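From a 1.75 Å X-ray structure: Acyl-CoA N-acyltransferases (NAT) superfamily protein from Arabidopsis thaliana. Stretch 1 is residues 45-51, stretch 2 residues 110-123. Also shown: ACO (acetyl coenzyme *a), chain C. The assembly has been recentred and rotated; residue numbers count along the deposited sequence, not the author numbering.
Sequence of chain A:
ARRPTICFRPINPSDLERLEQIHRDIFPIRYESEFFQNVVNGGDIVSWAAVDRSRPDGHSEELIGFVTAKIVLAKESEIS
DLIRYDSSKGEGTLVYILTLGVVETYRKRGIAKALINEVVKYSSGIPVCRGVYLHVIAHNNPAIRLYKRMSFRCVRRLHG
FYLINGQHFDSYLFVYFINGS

Stretch 1 (45-51) IVSWAAV
Stretch 2 (110-123) GIAKALINEVVKYS

Residues 45-51 form an extended strand, and residues 111-123 form an α-helix that packs across it. The two run nearly antiparallel, with 146° between their N-to-C directions and a closest axis approach of 8.9 Å. The register pairs Trp48 with Leu115 (CA to CA 7.0 Å) and Ala50 with Ile111 (CA to CA 7.5 Å). Strand alternation turns Val46, Trp48 and Ala50 toward the helix, while Ser47 and Ala49 point away. No hydrogen bond links the stretches; packing holds them, burying 405 Å² in total.

Trp48 covers the most surface. Its chi1 is m (-72°) and its chi2 is -94°, which lays the indole along the helix. Glu118 CB sits 3.9 Å from the centroid of the Trp48 five-membered ring, almost on the ring normal, making a CH-pi contact. Trp48 CZ3 reaches Val119 CG2 at 3.8 Å. The wide, flat ring thus spans successive residues of the helix.

Tyr122 is next. With chi1 t and chi2 79°, its ring presents a face to the edge of Trp48. The ring centroids are 5.5 Å apart and the planes meet at 67°. Trp48 CH2 approaches Tyr122 CB at 3.5 Å. Beyond it, Val46 CG1 (chi1 m) lies 3.7 Å from Tyr122 CZ.

Leu115 (m, t) starts sideways, but its end comes nearer the strand. Leu115 CD2 lies 4.2 Å from Trp48 CB and 4.3 Å from Ala50 CB. The small Ala50 side chain also meets Ile111, with Ala50 CB 3.8 Å from Ile111 CG2; both residues are buried.

Within the helix, the Lys121 NZ to Glu118 OE2 salt bridge spans 3.6 Å. Gly110, at the N-cap, has phi/psi 87/9, where a CB would jam against the preceding carbonyl. Gly110 N donates to acetyl-CoA O1A at 3.0 Å.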

# COMPACT_ATOMS: atom_id res chain seq x y z
N ILE A 45 -4.66 1.69 -10.33
CA ILE A 45 -4.51 1.30 -8.94
C ILE A 45 -4.64 -0.21 -8.89
O ILE A 45 -5.58 -0.78 -9.45
CB ILE A 45 -5.57 1.95 -8.02
CG1 ILE A 45 -5.32 3.45 -7.89
CG2 ILE A 45 -5.62 1.24 -6.63
CD1 ILE A 45 -6.23 4.12 -6.88
N VAL A 46 -3.65 -0.84 -8.27
CA VAL A 46 -3.68 -2.27 -8.02
C VAL A 46 -4.00 -2.44 -6.55
O VAL A 46 -3.64 -1.61 -5.70
CB VAL A 46 -2.37 -2.99 -8.42
CG1 VAL A 46 -2.24 -3.03 -9.93
CG2 VAL A 46 -1.17 -2.31 -7.79
N SER A 47 -4.69 -3.52 -6.23
CA SER A 47 -5.00 -3.68 -4.82
C SER A 47 -5.35 -5.12 -4.49
O SER A 47 -5.66 -5.93 -5.37
CB SER A 47 -6.16 -2.76 -4.43
OG SER A 47 -7.29 -3.08 -5.21
N TRP A 48 -5.27 -5.43 -3.20
CA TRP A 48 -5.49 -6.77 -2.69
C TRP A 48 -6.35 -6.69 -1.44
O TRP A 48 -6.19 -5.79 -0.62
CB TRP A 48 -4.18 -7.47 -2.38
CG TRP A 48 -3.44 -7.88 -3.61
CD1 TRP A 48 -3.49 -9.09 -4.23
CD2 TRP A 48 -2.53 -7.07 -4.39
NE1 TRP A 48 -2.67 -9.10 -5.33
CE2 TRP A 48 -2.07 -7.87 -5.44
CE3 TRP A 48 -2.07 -5.76 -4.28
CZ2 TRP A 48 -1.16 -7.40 -6.40
CZ3 TRP A 48 -1.16 -5.29 -5.22
CH2 TRP A 48 -0.73 -6.11 -6.28
N ALA A 49 -7.26 -7.64 -1.31
CA ALA A 49 -8.07 -7.79 -0.12
C ALA A 49 -7.62 -9.06 0.59
O ALA A 49 -7.20 -10.03 -0.04
CB ALA A 49 -9.56 -7.87 -0.46
N ALA A 50 -7.68 -9.03 1.91
CA ALA A 50 -7.54 -10.22 2.74
C ALA A 50 -8.93 -10.59 3.25
O ALA A 50 -9.67 -9.72 3.70
CB ALA A 50 -6.61 -9.97 3.93
N VAL A 51 -9.28 -11.87 3.13
CA VAL A 51 -10.58 -12.35 3.59
C VAL A 51 -10.39 -13.61 4.43
O VAL A 51 -9.44 -14.37 4.25
CB VAL A 51 -11.54 -12.63 2.42
CG1 VAL A 51 -11.72 -11.38 1.56
CG2 VAL A 51 -11.03 -13.80 1.57
N GLY A 110 0.35 -11.54 10.91
CA GLY A 110 1.10 -11.53 9.68
C GLY A 110 0.32 -11.14 8.44
O GLY A 110 0.84 -11.26 7.33
N ILE A 111 -0.91 -10.66 8.60
CA ILE A 111 -1.72 -10.33 7.43
C ILE A 111 -1.14 -9.12 6.69
O ILE A 111 -1.00 -9.13 5.47
CB ILE A 111 -3.19 -10.12 7.84
CG1 ILE A 111 -3.77 -11.44 8.34
CG2 ILE A 111 -4.03 -9.57 6.67
CD1 ILE A 111 -5.13 -11.30 9.05
N ALA A 112 -0.77 -8.07 7.43
CA ALA A 112 -0.21 -6.90 6.78
C ALA A 112 1.09 -7.24 6.07
O ALA A 112 1.34 -6.79 4.95
CB ALA A 112 0.03 -5.77 7.78
N LYS A 113 1.95 -8.03 6.72
CA LYS A 113 3.16 -8.48 6.06
C LYS A 113 2.83 -9.21 4.76
O LYS A 113 3.50 -9.00 3.73
CB LYS A 113 3.95 -9.38 7.00
CG LYS A 113 5.24 -9.91 6.42
CD LYS A 113 6.02 -10.70 7.48
CE LYS A 113 7.47 -10.93 7.07
NZ LYS A 113 7.58 -11.82 5.89
N ALA A 114 1.84 -10.10 4.79
CA ALA A 114 1.47 -10.82 3.58
C ALA A 114 0.92 -9.88 2.51
O ALA A 114 1.20 -10.04 1.32
CB ALA A 114 0.46 -11.92 3.90
N LEU A 115 0.15 -8.87 2.92
CA LEU A 115 -0.39 -7.92 1.96
C LEU A 115 0.74 -7.17 1.25
O LEU A 115 0.75 -7.04 0.02
CB LEU A 115 -1.36 -6.95 2.66
CG LEU A 115 -2.74 -7.52 3.01
CD1 LEU A 115 -3.45 -6.62 4.01
CD2 LEU A 115 -3.61 -7.73 1.77
N ILE A 116 1.71 -6.67 2.02
CA ILE A 116 2.86 -6.02 1.41
C ILE A 116 3.59 -6.98 0.48
O ILE A 116 3.99 -6.61 -0.63
CB ILE A 116 3.80 -5.48 2.50
CG1 ILE A 116 3.09 -4.39 3.31
CG2 ILE A 116 5.07 -4.93 1.88
CD1 ILE A 116 3.82 -4.10 4.64
N ASN A 117 3.75 -8.23 0.92
CA ASN A 117 4.40 -9.23 0.08
C ASN A 117 3.72 -9.32 -1.29
O ASN A 117 4.39 -9.45 -2.33
CB ASN A 117 4.38 -10.58 0.80
CG ASN A 117 5.17 -11.63 0.08
OD1 ASN A 117 6.27 -11.38 -0.39
ND2 ASN A 117 4.61 -12.83 -0.02
N GLU A 118 2.38 -9.27 -1.31
CA GLU A 118 1.66 -9.29 -2.58
C GLU A 118 2.09 -8.14 -3.48
O GLU A 118 2.26 -8.31 -4.69
CB GLU A 118 0.15 -9.23 -2.33
CG GLU A 118 -0.41 -10.45 -1.62
CD GLU A 118 -0.27 -11.71 -2.43
OE1 GLU A 118 -0.22 -11.61 -3.67
OE2 GLU A 118 -0.18 -12.81 -1.84
N VAL A 119 2.28 -6.95 -2.90
CA VAL A 119 2.67 -5.80 -3.71
C VAL A 119 4.08 -5.98 -4.26
O VAL A 119 4.35 -5.69 -5.43
CB VAL A 119 2.55 -4.51 -2.88
CG1 VAL A 119 2.98 -3.32 -3.73
CG2 VAL A 119 1.11 -4.32 -2.35
N VAL A 120 5.01 -6.45 -3.43
CA VAL A 120 6.38 -6.67 -3.88
C VAL A 120 6.42 -7.76 -4.95
O VAL A 120 7.10 -7.62 -5.97
CB VAL A 120 7.28 -7.03 -2.68
CG1 VAL A 120 8.70 -7.37 -3.16
CG2 VAL A 120 7.27 -5.91 -1.66
N LYS A 121 5.70 -8.85 -4.72
CA LYS A 121 5.63 -9.92 -5.72
C LYS A 121 5.02 -9.42 -7.02
O LYS A 121 5.43 -9.84 -8.11
CB LYS A 121 4.84 -11.09 -5.14
CG LYS A 121 5.69 -12.02 -4.28
CD LYS A 121 4.89 -13.05 -3.48
CE LYS A 121 3.80 -13.75 -4.26
NZ LYS A 121 2.76 -14.24 -3.29
N TYR A 122 4.04 -8.52 -6.93
CA TYR A 122 3.47 -7.92 -8.13
C TYR A 122 4.50 -7.08 -8.87
O TYR A 122 4.68 -7.21 -10.08
CB TYR A 122 2.24 -7.08 -7.77
CG TYR A 122 1.63 -6.40 -8.98
CD1 TYR A 122 0.82 -7.11 -9.86
CD2 TYR A 122 1.87 -5.06 -9.26
CE1 TYR A 122 0.26 -6.51 -10.97
CE2 TYR A 122 1.30 -4.45 -10.39
CZ TYR A 122 0.50 -5.18 -11.23
OH TYR A 122 -0.06 -4.60 -12.33
N SER A 123 5.20 -6.20 -8.14
CA SER A 123 6.16 -5.29 -8.77
C SER A 123 7.30 -6.05 -9.44
O SER A 123 7.87 -5.58 -10.43
CB SER A 123 6.72 -4.31 -7.75
OG SER A 123 7.68 -4.93 -6.92
N1A ACO C . 2.33 -14.28 16.63
C2A ACO C . 2.60 -13.13 17.33
N3A ACO C . 2.93 -11.90 16.91
C4A ACO C . 2.99 -11.83 15.52
C5A ACO C . 2.73 -12.94 14.66
C6A ACO C . 2.40 -14.17 15.27
N6A ACO C . 2.14 -15.27 14.50
N7A ACO C . 2.85 -12.58 13.31
C8A ACO C . 3.18 -11.27 13.36
N9A ACO C . 3.28 -10.78 14.66
C1B ACO C . 3.62 -9.42 15.08
C2B ACO C . 4.75 -8.73 14.18
O2B ACO C . 5.99 -9.15 14.59
C3B ACO C . 4.42 -7.26 14.72
O3B ACO C . 4.89 -7.24 15.97
P3B ACO C . 5.48 -5.57 16.49
O7A ACO C . 4.11 -4.96 16.62
O8A ACO C . 6.24 -5.85 17.78
O9A ACO C . 6.26 -5.17 15.26
C4B ACO C . 2.85 -7.24 14.67
O4B ACO C . 2.42 -8.60 14.99
C5B ACO C . 2.32 -6.75 13.31
O5B ACO C . 2.86 -7.48 12.25
P1A ACO C . 1.63 -7.91 11.23
O1A ACO C . 0.67 -8.78 11.95
O2A ACO C . 2.27 -8.35 9.94
O3A ACO C . 0.74 -6.55 10.78
P2A ACO C . -0.79 -6.54 11.23
O4A ACO C . -1.63 -7.44 10.39
O5A ACO C . -1.00 -6.49 12.72
O6A ACO C . -1.34 -4.98 10.70
CBP ACO C . -0.97 -2.62 10.47
CCP ACO C . -0.34 -4.03 10.82
CDP ACO C . -1.31 -2.63 8.99
CEP ACO C . 0.02 -1.50 10.78
CAP ACO C . -2.25 -2.51 11.35
OAP ACO C . -1.91 -2.29 12.71
C9P ACO C . -3.20 -1.39 10.95
O9P ACO C . -4.13 -1.61 10.21
N8P ACO C . -3.02 -0.14 11.51
C7P ACO C . -3.92 1.01 11.17
C6P ACO C . -3.76 1.41 9.73
C5P ACO C . -2.36 1.90 9.57
O5P ACO C . -1.74 2.53 10.41
N4P ACO C . -1.75 1.58 8.38
C3P ACO C . -0.37 2.05 8.24
C2P ACO C . -0.07 2.31 6.81
S1P ACO C . 1.68 2.93 6.70
C ACO C . 1.30 4.67 6.90
O ACO C . 1.54 5.28 7.91
CH3 ACO C . 0.63 5.32 5.80